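Local coordinates for Esterase/lipase-like protein (Caldicellulosiruptor lactoaceticus 6A, PDB 6A6O) that hydrolyses both acetyl esters and beta-1,4-xylosides, as a bifunctional acetyl esterase and xylosidase with an alpha/beta-hydrolase fold, at residues L130-G135 with L169-I174; T214-T219 with E228-F233. One frame throughout, in Å; residues are numbered along the deposited sequence.

Interaction 1: L130-G135 with L169-I174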
ATOM      1  N   LEU A 130       0.416  -2.364  -2.860  1.00 20.75           N
ATOM      2  CA  LEU A 130       1.855  -2.599  -2.829  1.00 22.61           C
ATOM      3  C   LEU A 130       2.499  -1.353  -2.235  1.00 22.73           C
ATOM      4  O   LEU A 130       2.262  -0.243  -2.711  1.00 23.06           O
ATOM      5  CB  LEU A 130       2.388  -2.916  -4.241  1.00 20.31           C
ATOM      6  CG  LEU A 130       3.880  -3.241  -4.415  1.00 21.65           C
ATOM      7  CD1 LEU A 130       4.153  -4.101  -5.643  1.00 23.87           C
ATOM      8  CD2 LEU A 130       4.714  -1.947  -4.498  1.00 21.69           C
ATOM      9  N   GLY A 131       3.277  -1.519  -1.172  1.00 22.84           N
ATOM     10  CA  GLY A 131       3.842  -0.385  -0.467  1.00 21.34           C
ATOM     11  C   GLY A 131       5.313  -0.582  -0.168  1.00 23.43           C
ATOM     12  O   GLY A 131       5.775  -1.694   0.074  1.00 21.03           O
ATOM     13  N   PHE A 132       6.038   0.537  -0.191  1.00 19.72           N
ATOM     14  CA  PHE A 132       7.455   0.615   0.131  1.00 23.26           C
ATOM     15  C   PHE A 132       7.656   1.394   1.426  1.00 19.93           C
ATOM     16  O   PHE A 132       7.172   2.526   1.549  1.00 22.42           O
ATOM     17  CB  PHE A 132       8.236   1.333  -0.973  1.00 24.49           C
ATOM     18  CG  PHE A 132       8.173   0.674  -2.316  1.00 23.78           C
ATOM     19  CD1 PHE A 132       7.138   0.953  -3.199  1.00 23.48           C
ATOM     20  CD2 PHE A 132       9.176  -0.205  -2.707  1.00 21.90           C
ATOM     21  CE1 PHE A 132       7.112   0.361  -4.457  1.00 20.82           C
ATOM     22  CE2 PHE A 132       9.159  -0.800  -3.945  1.00 22.09           C
ATOM     23  CZ  PHE A 132       8.118  -0.524  -4.823  1.00 21.99           C
ATOM     24  N   SER A 133       8.433   0.829   2.353  1.00 23.59           N
ATOM     25  CA  SER A 133       8.902   1.543   3.554  1.00 26.93           C
ATOM     26  C   SER A 133       7.699   2.076   4.328  1.00 24.76           C
ATOM     27  O   SER A 133       6.844   1.272   4.738  1.00 23.22           O
ATOM     28  CB  SER A 133       9.931   2.599   3.118  1.00 26.09           C
ATOM     29  OG  SER A 133      10.561   3.165   4.258  1.00 29.81           O
ATOM     30  N   ALA A 134       7.576   3.388   4.562  1.00 23.84           N
ATOM     31  CA  ALA A 134       6.382   3.906   5.228  1.00 22.41           C
ATOM     32  C   ALA A 134       5.115   3.634   4.417  1.00 22.69           C
ATOM     33  O   ALA A 134       4.035   3.484   4.994  1.00 22.72           O
ATOM     34  CB  ALA A 134       6.527   5.406   5.488  1.00 25.79           C
ATOM     35  N   GLY A 135       5.219   3.601   3.081  1.00 22.87           N
ATOM     36  CA  GLY A 135       4.095   3.153   2.274  1.00 19.38           C
ATOM     37  C   GLY A 135       3.746   1.696   2.515  1.00 23.53           C
ATOM     38  O   GLY A 135       2.578   1.304   2.414  1.00 23.04           O
ATOM     39  N   LEU A 169       4.587  -6.032   0.338  1.00 20.34           N
ATOM     40  CA  LEU A 169       5.291  -5.172   1.281  1.00 23.25           C
ATOM     41  C   LEU A 169       6.767  -5.186   0.935  1.00 22.33           C
ATOM     42  O   LEU A 169       7.391  -6.250   0.931  1.00 21.19           O
ATOM     43  CB  LEU A 169       5.089  -5.646   2.720  1.00 20.27           C
ATOM     44  CG  LEU A 169       3.626  -5.714   3.141  1.00 21.69           C
ATOM     45  CD1 LEU A 169       3.530  -6.287   4.558  1.00 22.76           C
ATOM     46  CD2 LEU A 169       2.943  -4.321   3.058  1.00 21.56           C
ATOM     47  N   CYS A 170       7.329  -4.011   0.671  1.00 18.90           N
ATOM     48  CA  CYS A 170       8.705  -3.884   0.205  1.00 20.92           C
ATOM     49  C   CYS A 170       9.478  -3.093   1.242  1.00 21.91           C
ATOM     50  O   CYS A 170       9.156  -1.922   1.488  1.00 21.09           O
ATOM     51  CB  CYS A 170       8.756  -3.187  -1.155  1.00 22.65           C
ATOM     52  SG  CYS A 170       7.605  -3.876  -2.378  1.00 23.39           S
ATOM     53  N   TYR A 171      10.501  -3.737   1.845  1.00 20.72           N
ATOM     54  CA  TYR A 171      11.203  -3.226   3.019  1.00 21.18           C
ATOM     55  C   TYR A 171      10.285  -2.384   3.910  1.00 20.96           C
ATOM     56  O   TYR A 171      10.581  -1.213   4.188  1.00 22.78           O
ATOM     57  CB  TYR A 171      12.470  -2.455   2.595  1.00 19.56           C
ATOM     58  CG  TYR A 171      12.366  -1.561   1.367  1.00 21.82           C
ATOM     59  CD1 TYR A 171      11.918  -0.234   1.474  1.00 23.33           C
ATOM     60  CD2 TYR A 171      12.750  -2.027   0.114  1.00 22.02           C
ATOM     61  CE1 TYR A 171      11.843   0.588   0.349  1.00 21.72           C
ATOM     62  CE2 TYR A 171      12.679  -1.217  -1.013  1.00 23.21           C
ATOM     63  CZ  TYR A 171      12.231   0.085  -0.892  1.00 24.51           C
ATOM     64  OH  TYR A 171      12.172   0.876  -2.022  1.00 24.56           O
ATOM     65  N   PRO A 172       9.203  -2.969   4.440  1.00 20.82           N
ATOM     66  CA  PRO A 172       8.189  -2.184   5.156  1.00 19.58           C
ATOM     67  C   PRO A 172       8.570  -1.770   6.572  1.00 20.02           C
ATOM     68  O   PRO A 172       9.189  -2.522   7.330  1.00 22.67           O
ATOM     69  CB  PRO A 172       6.990  -3.144   5.210  1.00 21.31           C
ATOM     70  CG  PRO A 172       7.649  -4.498   5.273  1.00 20.02           C
ATOM     71  CD  PRO A 172       8.796  -4.381   4.302  1.00 21.34           C
ATOM     72  N   VAL A 173       8.170  -0.543   6.913  1.00 21.76           N
ATOM     73  CA  VAL A 173       7.932  -0.160   8.296  1.00 21.02           C
ATOM     74  C   VAL A 173       6.734  -0.951   8.800  1.00 21.07           C
ATOM     75  O   VAL A 173       5.683  -0.961   8.157  1.00 21.25           O
ATOM     76  CB  VAL A 173       7.681   1.353   8.369  1.00 22.46           C
ATOM     77  CG1 VAL A 173       7.174   1.776   9.735  1.00 23.09           C
ATOM     78  CG2 VAL A 173       8.962   2.120   7.965  1.00 24.44           C
ATOM     79  N   ILE A 174       6.889  -1.643   9.932  1.00 19.64           N
ATOM     80  CA  ILE A 174       5.816  -2.511  10.425  1.00 23.03           C
ATOM     81  C   ILE A 174       5.551  -2.180  11.884  1.00 21.67           C
ATOM     82  O   ILE A 174       4.420  -1.847  12.277  1.00 20.98           O
ATOM     83  CB  ILE A 174       6.172  -4.007  10.259  1.00 20.08           C
ATOM     84  CG1 ILE A 174       6.169  -4.422   8.782  1.00 19.99           C
ATOM     85  CG2 ILE A 174       5.200  -4.898  11.047  1.00 22.51           C
ATOM     86  CD1 ILE A 174       4.790  -4.381   8.093  1.00 21.84           C
TER
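G131 O accepts a hydrogen bond from C170 N at 2.9 Å, pairing two parallel strands of the central sheet. One step on, S133 N gives a nearly straight bond to C170 O, 3.0 Å long. That carbonyl also takes a CA-H...O contact from F132. Past the strand ends V173 N reaches S133 O at 3.1 Å. This donor stands above the carbonyl plane, 60° out of it, and CG2 of V173 lies alongside the S133-A134 peptide. C170 SG sits over one face of the F132 ring, 4.2 Å from the centroid. Y171 comes to the same ring obliquely, its OH 3.3 Å from F132 CD2. A chi1 of 40° sets Y171 CG between its backbone N and carbonyl carbon, and the ring lies beside S133 CB. The Y171 hydroxyl is satisfied by E72 OE2 and G257 N. S133 OG turns to H254 NE2 instead of the 169-174 segment. S133 takes a strained backbone with positive phi (57°), as expected of a nucleophile elbow; G131, S133 and G135 fit its GxSxG pattern. The end of strand 167-170 and the loop after it hold the probable elbow by main-chain bonds, while H254 engages the S133 hydroxyl, consistent with a nucleophile.

Interaction 2: T214-T219 with E228-F233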
ATOM      1  N   THR A 214      -0.054 -12.292   1.362  1.00 22.37           N
ATOM      2  CA  THR A 214       0.947 -11.235   1.452  1.00 20.70           C
ATOM      3  C   THR A 214       2.279 -11.732   0.901  1.00 20.78           C
ATOM      4  O   THR A 214       2.641 -12.893   1.086  1.00 20.63           O
ATOM      5  CB  THR A 214       1.105 -10.763   2.919  1.00 23.80           C
ATOM      6  OG1 THR A 214      -0.139 -10.229   3.383  1.00 22.96           O
ATOM      7  CG2 THR A 214       2.183  -9.662   3.062  1.00 22.59           C
ATOM      8  N   PHE A 215       2.977 -10.846   0.189  1.00 21.56           N
ATOM      9  CA  PHE A 215       4.331 -11.058  -0.315  1.00 20.47           C
ATOM     10  C   PHE A 215       5.196  -9.983   0.327  1.00 21.38           C
ATOM     11  O   PHE A 215       4.839  -8.801   0.273  1.00 20.64           O
ATOM     12  CB  PHE A 215       4.337 -10.928  -1.854  1.00 21.00           C
ATOM     13  CG  PHE A 215       5.706 -11.009  -2.513  1.00 22.00           C
ATOM     14  CD1 PHE A 215       6.609  -9.949  -2.442  1.00 20.76           C
ATOM     15  CD2 PHE A 215       6.040 -12.119  -3.290  1.00 21.67           C
ATOM     16  CE1 PHE A 215       7.848 -10.025  -3.081  1.00 22.49           C
ATOM     17  CE2 PHE A 215       7.272 -12.197  -3.945  1.00 23.35           C
ATOM     18  CZ  PHE A 215       8.178 -11.154  -3.845  1.00 21.63           C
ATOM     19  N   LEU A 216       6.314 -10.376   0.942  1.00 20.14           N
ATOM     20  CA  LEU A 216       7.234  -9.417   1.551  1.00 22.22           C
ATOM     21  C   LEU A 216       8.636  -9.604   1.003  1.00 20.59           C
ATOM     22  O   LEU A 216       9.052 -10.732   0.721  1.00 22.09           O
ATOM     23  CB  LEU A 216       7.335  -9.566   3.084  1.00 21.75           C
ATOM     24  CG  LEU A 216       6.063  -9.557   3.923  1.00 22.71           C
ATOM     25  CD1 LEU A 216       5.570 -11.003   4.095  1.00 23.08           C
ATOM     26  CD2 LEU A 216       6.323  -8.905   5.286  1.00 20.84           C
ATOM     27  N   TRP A 217       9.374  -8.499   0.884  1.00 19.21           N
ATOM     28  CA  TRP A 217      10.812  -8.611   0.663  1.00 19.27           C
ATOM     29  C   TRP A 217      11.553  -7.503   1.404  1.00 20.03           C
ATOM     30  O   TRP A 217      10.981  -6.464   1.758  1.00 20.76           O
ATOM     31  CB  TRP A 217      11.159  -8.635  -0.840  1.00 20.01           C
ATOM     32  CG  TRP A 217      11.112  -7.304  -1.539  1.00 20.36           C
ATOM     33  CD1 TRP A 217      10.030  -6.728  -2.144  1.00 24.05           C
ATOM     34  CD2 TRP A 217      12.208  -6.396  -1.730  1.00 21.88           C
ATOM     35  NE1 TRP A 217      10.383  -5.514  -2.701  1.00 21.50           N
ATOM     36  CE2 TRP A 217      11.711  -5.285  -2.460  1.00 22.35           C
ATOM     37  CE3 TRP A 217      13.553  -6.412  -1.359  1.00 24.14           C
ATOM     38  CZ2 TRP A 217      12.521  -4.196  -2.818  1.00 20.83           C
ATOM     39  CZ3 TRP A 217      14.357  -5.334  -1.716  1.00 24.86           C
ATOM     40  CH2 TRP A 217      13.834  -4.242  -2.439  1.00 23.45           C
ATOM     41  N   HIS A 218      12.840  -7.756   1.661  1.00 21.17           N
ATOM     42  CA  HIS A 218      13.659  -6.917   2.536  1.00 21.31           C
ATOM     43  C   HIS A 218      15.121  -7.276   2.300  1.00 23.48           C
ATOM     44  O   HIS A 218      15.430  -8.375   1.840  1.00 24.26           O
ATOM     45  CB  HIS A 218      13.295  -7.144   4.015  1.00 20.69           C
ATOM     46  CG  HIS A 218      13.262  -5.901   4.858  1.00 20.29           C
ATOM     47  ND1 HIS A 218      12.144  -5.528   5.572  1.00 20.63           N
ATOM     48  CD2 HIS A 218      14.227  -4.999   5.173  1.00 20.89           C
ATOM     49  CE1 HIS A 218      12.396  -4.413   6.234  1.00 21.91           C
ATOM     50  NE2 HIS A 218      13.659  -4.078   6.022  1.00 21.24           N
ATOM     51  N   THR A 219      16.028  -6.373   2.671  1.00 22.86           N
ATOM     52  CA  THR A 219      17.441  -6.743   2.741  1.00 23.18           C
ATOM     53  C   THR A 219      17.855  -6.900   4.199  1.00 22.01           C
ATOM     54  O   THR A 219      17.402  -6.152   5.076  1.00 20.55           O
ATOM     55  CB  THR A 219      18.361  -5.734   2.027  1.00 22.63           C
ATOM     56  OG1 THR A 219      18.222  -4.426   2.604  1.00 24.82           O
ATOM     57  CG2 THR A 219      18.019  -5.675   0.562  1.00 22.38           C
ATOM     58  N   GLU A 228      13.873  -7.057  10.848  1.00 20.58           N
ATOM     59  CA  GLU A 228      12.945  -7.603  11.839  1.00 21.11           C
ATOM     60  C   GLU A 228      11.494  -7.199  11.572  1.00 24.52           C
ATOM     61  O   GLU A 228      10.570  -7.921  11.956  1.00 21.18           O
ATOM     62  CB  GLU A 228      13.342  -7.133  13.234  1.00 23.11           C
ATOM     63  CG  GLU A 228      14.576  -7.838  13.779  1.00 25.16           C
ATOM     64  CD  GLU A 228      15.851  -7.034  13.581  1.00 27.80           C
ATOM     65  OE1 GLU A 228      15.976  -6.322  12.558  1.00 24.41           O
ATOM     66  OE2 GLU A 228      16.744  -7.119  14.452  1.00 29.97           O
ATOM     67  N   ASN A 229      11.272  -6.049  10.931  1.00 21.62           N
ATOM     68  CA  ASN A 229       9.902  -5.626  10.642  1.00 20.79           C
ATOM     69  C   ASN A 229       9.188  -6.633   9.743  1.00 19.75           C
ATOM     70  O   ASN A 229       8.032  -7.000  10.003  1.00 21.37           O
ATOM     71  CB  ASN A 229       9.916  -4.228  10.003  1.00 20.90           C
ATOM     72  CG  ASN A 229      10.163  -3.136  11.023  1.00 21.44           C
ATOM     73  OD1 ASN A 229       9.236  -2.686  11.678  1.00 21.65           O
ATOM     74  ND2 ASN A 229      11.426  -2.720  11.178  1.00 21.61           N
ATOM     75  N   SER A 230       9.861  -7.094   8.682  1.00 20.62           N
ATOM     76  CA  SER A 230       9.271  -8.099   7.803  1.00 21.06           C
ATOM     77  C   SER A 230       9.158  -9.443   8.503  1.00 20.55           C
ATOM     78  O   SER A 230       8.176 -10.160   8.305  1.00 21.28           O
ATOM     79  CB  SER A 230      10.083  -8.258   6.519  1.00 20.24           C
ATOM     80  OG  SER A 230       9.884  -7.139   5.672  1.00 22.53           O
ATOM     81  N   LEU A 231      10.164  -9.810   9.306  1.00 20.60           N
ATOM     82  CA  LEU A 231      10.103 -11.076  10.031  1.00 20.46           C
ATOM     83  C   LEU A 231       8.930 -11.100  11.015  1.00 22.18           C
ATOM     84  O   LEU A 231       8.247 -12.126  11.150  1.00 21.08           O
ATOM     85  CB  LEU A 231      11.435 -11.324  10.755  1.00 18.67           C
ATOM     86  CG  LEU A 231      12.647 -11.508   9.835  1.00 21.16           C
ATOM     87  CD1 LEU A 231      13.959 -11.500  10.645  1.00 22.61           C
ATOM     88  CD2 LEU A 231      12.492 -12.814   9.053  1.00 23.75           C
ATOM     89  N   LEU A 232       8.689  -9.985  11.716  1.00 20.59           N
ATOM     90  CA  LEU A 232       7.557  -9.911  12.641  1.00 21.54           C
ATOM     91  C   LEU A 232       6.229 -10.064  11.910  1.00 21.36           C
ATOM     92  O   LEU A 232       5.315 -10.738  12.405  1.00 21.73           O
ATOM     93  CB  LEU A 232       7.571  -8.583  13.411  1.00 23.34           C
ATOM     94  CG  LEU A 232       8.598  -8.425  14.529  1.00 26.72           C
ATOM     95  CD1 LEU A 232       8.610  -6.981  15.022  1.00 27.24           C
ATOM     96  CD2 LEU A 232       8.268  -9.369  15.663  1.00 29.07           C
ATOM     97  N   PHE A 233       6.079  -9.409  10.755  1.00 19.73           N
ATOM     98  CA  PHE A 233       4.814  -9.525  10.043  1.00 22.53           C
ATOM     99  C   PHE A 233       4.620 -10.951   9.537  1.00 24.17           C
ATOM    100  O   PHE A 233       3.509 -11.495   9.606  1.00 22.78           O
ATOM    101  CB  PHE A 233       4.746  -8.503   8.902  1.00 20.91           C
ATOM    102  CG  PHE A 233       3.340  -8.188   8.453  1.00 22.32           C
ATOM    103  CD1 PHE A 233       2.550  -7.298   9.180  1.00 20.90           C
ATOM    104  CD2 PHE A 233       2.815  -8.763   7.303  1.00 22.57           C
ATOM    105  CE1 PHE A 233       1.250  -6.994   8.763  1.00 22.44           C
ATOM    106  CE2 PHE A 233       1.514  -8.475   6.885  1.00 22.02           C
ATOM    107  CZ  PHE A 233       0.732  -7.584   7.619  1.00 22.89           C
TER
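Strand 214-219 and helix 228-239 are the first two elements of a beta-alpha-beta unit in the central sheet. The helix segment 228-233 runs roughly antiparallel to the strand, at 154°, with the axes 8.5 Å apart. T214, L216 and H218 alternate along the strand, and all three point their side chains at the helix. The polar link is between H218 ND1 and S230 OG, 2.8 Å apart and nearly straight at 171°. Either atom could be the donor. S230 OG lies at the edge of the imidazole, in its plane. The other ring nitrogen, NE2, is bonded to V225 O in the connecting loop, and bonds at both nitrogens fix the rotation of the ring. Back toward the start of the strand, L216 CD2 fits between S230 and F233, 3.8 Å from S230 O and 4.0 Å from F233 CB. F233 has CG anti to its backbone N (chi1 -158°), which carries the ring toward the start of the strand. There T214 CG2 meets F233 CE2 at 4.1 Å, the two side chains crossing at about a right angle. This is the strand-helix half of a beta-alpha-beta crossover, the repeating element of alpha/beta folds, including the alpha/beta-hydrolase fold.

Overall arrangement
The two interactions share one sheet, where strands 167-170 and 214-219 are neighbours. Their centres lie about 9 Å apart. L169 N meets F215 O at 2.8 Å, and Y171 N meets W217 O at 2.8 Å, both probable hydrogen bonds. C170 CB packs on W217 NE1 at 3.2 Å. Beyond the strands, P172 O comes within 3.3 Å of N229 CB, and N229 OD1 accepts a bond from I174 N. Interaction 1 holds S133, the likely nucleophile of a probable S133-H254-D222 triad. Interaction 2 borders the same site through its connecting loop: D222 falls in the loop between 214-219 and 228-233, and Y171 from interaction 1 touches both D222 and H254.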